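PDB 3BXP: putative lipase/esterase from Lactobacillus plantarum WCFS1, which probably hydrolyses carboxylic ester bonds as a carboxylesterase or lipase of the alpha/beta-hydrolase superfamily. Local coordinates for residues I40-G45 against L71-I76. Sequence-based numbering, arbitrary orientation.
Sequences ICPGGG and LNYQLI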
ATOM      1  N   ILE B  40      15.694 -11.913 -10.365  1.00 16.84           N
ATOM      2  CA  ILE B  40      15.224 -10.567 -10.781  1.00 18.87           C
ATOM      3  C   ILE B  40      14.866 -10.593 -12.268  1.00 21.62           C
ATOM      4  O   ILE B  40      15.721 -10.940 -13.135  1.00 21.40           O
ATOM      5  CB  ILE B  40      16.284  -9.467 -10.489  1.00 19.45           C
ATOM      6  CG1 ILE B  40      16.531  -9.272  -8.991  1.00 24.80           C
ATOM      7  CG2 ILE B  40      15.831  -8.138 -11.132  1.00 17.80           C
ATOM      8  CD1 ILE B  40      17.817  -8.484  -8.684  1.00 27.67           C
ATOM      9  N   CYS B  41      13.574 -10.345 -12.551  1.00 20.57           N
ATOM     10  CA  CYS B  41      13.090 -10.172 -13.896  1.00 18.62           C
ATOM     11  C   CYS B  41      13.020  -8.654 -14.131  1.00 16.96           C
ATOM     12  O   CYS B  41      12.207  -7.998 -13.539  1.00 19.01           O
ATOM     13  CB  CYS B  41      11.719 -10.842 -14.088  1.00 18.35           C
ATOM     14  SG  CYS B  41      11.844 -12.624 -14.021  1.00 23.96           S
ATOM     15  N   PRO B  42      13.934  -8.099 -14.939  1.00 18.83           N
ATOM     16  CA  PRO B  42      14.055  -6.641 -15.123  1.00 20.95           C
ATOM     17  C   PRO B  42      12.848  -5.973 -15.799  1.00 18.77           C
ATOM     18  O   PRO B  42      11.993  -6.659 -16.443  1.00 20.12           O
ATOM     19  CB  PRO B  42      15.291  -6.485 -16.015  1.00 21.62           C
ATOM     20  CG  PRO B  42      16.010  -7.788 -15.943  1.00 29.17           C
ATOM     21  CD  PRO B  42      14.976  -8.837 -15.706  1.00 21.77           C
ATOM     22  N   GLY B  43      12.778  -4.659 -15.720  1.00 20.03           N
ATOM     23  CA  GLY B  43      11.812  -3.936 -16.583  1.00 22.67           C
ATOM     24  C   GLY B  43      12.235  -3.830 -18.026  1.00 23.29           C
ATOM     25  O   GLY B  43      13.110  -4.555 -18.466  1.00 20.33           O
ATOM     26  N   GLY B  44      11.583  -2.930 -18.795  1.00 20.32           N
ATOM     27  CA  GLY B  44      11.980  -2.713 -20.141  1.00 21.04           C
ATOM     28  C   GLY B  44      10.883  -2.853 -21.189  1.00 22.99           C
ATOM     29  O   GLY B  44      11.162  -2.905 -22.387  1.00 24.46           O
ATOM     30  N   GLY B  45       9.653  -2.930 -20.716  1.00 22.75           N
ATOM     31  CA  GLY B  45       8.458  -2.879 -21.580  1.00 19.74           C
ATOM     32  C   GLY B  45       8.405  -3.902 -22.692  1.00 23.02           C
ATOM     33  O   GLY B  45       7.717  -3.718 -23.713  1.00 23.12           O
ATOM     34  N   LEU B  71      17.514 -12.568 -14.747  1.00 18.87           N
ATOM     35  CA  LEU B  71      16.920 -13.378 -15.815  1.00 18.42           C
ATOM     36  C   LEU B  71      16.464 -12.459 -16.936  1.00 23.21           C
ATOM     37  O   LEU B  71      15.527 -11.708 -16.774  1.00 21.46           O
ATOM     38  CB  LEU B  71      15.745 -14.190 -15.299  1.00 20.58           C
ATOM     39  CG  LEU B  71      14.886 -14.772 -16.467  1.00 18.43           C
ATOM     40  CD1 LEU B  71      15.647 -15.641 -17.463  1.00 24.36           C
ATOM     41  CD2 LEU B  71      13.688 -15.490 -15.796  1.00 22.52           C
ATOM     42  N   ASN B  72      17.188 -12.479 -18.049  1.00 20.59           N
ATOM     43  CA  ASN B  72      16.830 -11.714 -19.214  1.00 20.44           C
ATOM     44  C   ASN B  72      15.841 -12.481 -20.083  1.00 20.08           C
ATOM     45  O   ASN B  72      16.217 -13.113 -21.000  1.00 22.10           O
ATOM     46  CB  ASN B  72      18.103 -11.365 -19.984  1.00 22.68           C
ATOM     47  CG  ASN B  72      18.810 -10.080 -19.480  1.00 30.05           C
ATOM     48  OD1 ASN B  72      18.431  -9.440 -18.497  1.00 23.79           O
ATOM     49  ND2 ASN B  72      19.827  -9.676 -20.224  1.00 41.20           N
ATOM     50  N   TYR B  73      14.581 -12.410 -19.716  1.00 19.56           N
ATOM     51  CA  TYR B  73      13.495 -13.232 -20.291  1.00 20.01           C
ATOM     52  C   TYR B  73      13.203 -12.776 -21.733  1.00 22.32           C
ATOM     53  O   TYR B  73      13.560 -11.676 -22.174  1.00 21.11           O
ATOM     54  CB  TYR B  73      12.251 -13.177 -19.369  1.00 19.96           C
ATOM     55  CG  TYR B  73      11.851 -11.747 -19.158  1.00 19.13           C
ATOM     56  CD1 TYR B  73      11.141 -11.079 -20.137  1.00 18.90           C
ATOM     57  CD2 TYR B  73      12.237 -11.031 -18.013  1.00 20.28           C
ATOM     58  CE1 TYR B  73      10.802  -9.722 -20.014  1.00 20.72           C
ATOM     59  CE2 TYR B  73      11.925  -9.662 -17.883  1.00 20.10           C
ATOM     60  CZ  TYR B  73      11.221  -9.016 -18.882  1.00 21.23           C
ATOM     61  OH  TYR B  73      10.949  -7.659 -18.762  1.00 22.13           O
ATOM     62  N   GLN B  74      12.500 -13.634 -22.455  1.00 19.96           N
ATOM     63  CA  GLN B  74      12.133 -13.368 -23.840  1.00 20.66           C
ATOM     64  C   GLN B  74      11.521 -11.995 -24.057  1.00 20.51           C
ATOM     65  O   GLN B  74      10.536 -11.610 -23.402  1.00 20.57           O
ATOM     66  CB  GLN B  74      11.113 -14.421 -24.257  1.00 20.71           C
ATOM     67  CG  GLN B  74      10.794 -14.459 -25.679  1.00 18.91           C
ATOM     68  CD  GLN B  74      11.987 -14.788 -26.514  1.00 24.36           C
ATOM     69  OE1 GLN B  74      12.603 -15.829 -26.333  1.00 26.42           O
ATOM     70  NE2 GLN B  74      12.333 -13.905 -27.442  1.00 27.23           N
ATOM     71  N   LEU B  75      11.991 -11.325 -25.102  1.00 20.10           N
ATOM     72  CA  LEU B  75      11.442 -10.027 -25.502  1.00 19.34           C
ATOM     73  C   LEU B  75      10.763 -10.183 -26.863  1.00 21.09           C
ATOM     74  O   LEU B  75      10.815 -11.261 -27.499  1.00 20.15           O
ATOM     75  CB  LEU B  75      12.564  -9.005 -25.668  1.00 17.93           C
ATOM     76  CG  LEU B  75      13.417  -8.760 -24.440  1.00 16.99           C
ATOM     77  CD1 LEU B  75      14.584  -7.837 -24.787  1.00 19.25           C
ATOM     78  CD2 LEU B  75      12.487  -8.237 -23.322  1.00 17.21           C
ATOM     79  N   ILE B  76      10.151  -9.095 -27.316  1.00 20.33           N
ATOM     80  CA  ILE B  76       9.381  -9.145 -28.583  1.00 18.13           C
ATOM     81  C   ILE B  76      10.325  -8.917 -29.770  1.00 19.43           C
ATOM     82  O   ILE B  76       9.911  -8.954 -30.887  1.00 20.00           O
ATOM     83  CB  ILE B  76       8.159  -8.156 -28.625  1.00 20.94           C
ATOM     84  CG1 ILE B  76       8.582  -6.693 -28.569  1.00 20.65           C
ATOM     85  CG2 ILE B  76       7.155  -8.402 -27.528  1.00 18.03           C
ATOM     86  CD1 ILE B  76       7.454  -5.769 -29.036  1.00 24.75           C
TER
HETATM   87  O   HOH W   1      11.125  -5.851 -20.851  1.00 18.48           O
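Tyr73 and Pro42 meet near the C-terminal ends of the adjacent parallel strands 35-41 and 67-72, which with helix 54-63 form a beta-alpha-beta crossover of the alpha/beta-hydrolase fold. The last regular link between the strands is the nearly straight bond from Leu71 N to Ile40 O (2.9 Å, 178° at the hydrogen). Beyond it side chains take over, an example of how diverging strand ends stay joined. Tyr73 CG sits between its own backbone N and carbonyl carbon (chi1 56°), and the ring spans the gap toward 40-45. The side chains of Pro42 and Tyr73 run alongside each other, pointing opposite ways, Pro42 CD lying 3.8 Å from Tyr73 CE2, while Cys41 CB comes obliquely to the ring, 4.0 Å from Tyr73 CD2. Cys41 SG, anti to its carbonyl carbon, rests against Leu71 CD2 (3.8 Å). Pro42 CD also presses to 3.1 Å from Leu71 O. The buried ring further touches Val122 and Ala118 of helix 118-129, the latter within a GxSxG sequence consistent with the nucleophile elbow of this fold, and His49 packs edge-to-face with it. At the tip of the tyrosine, Tyr73 OH donates to Pro42 O (2.7 Å), which lies near the ring plane, and accepts a hydrogen bond from a water at 2.8 Å.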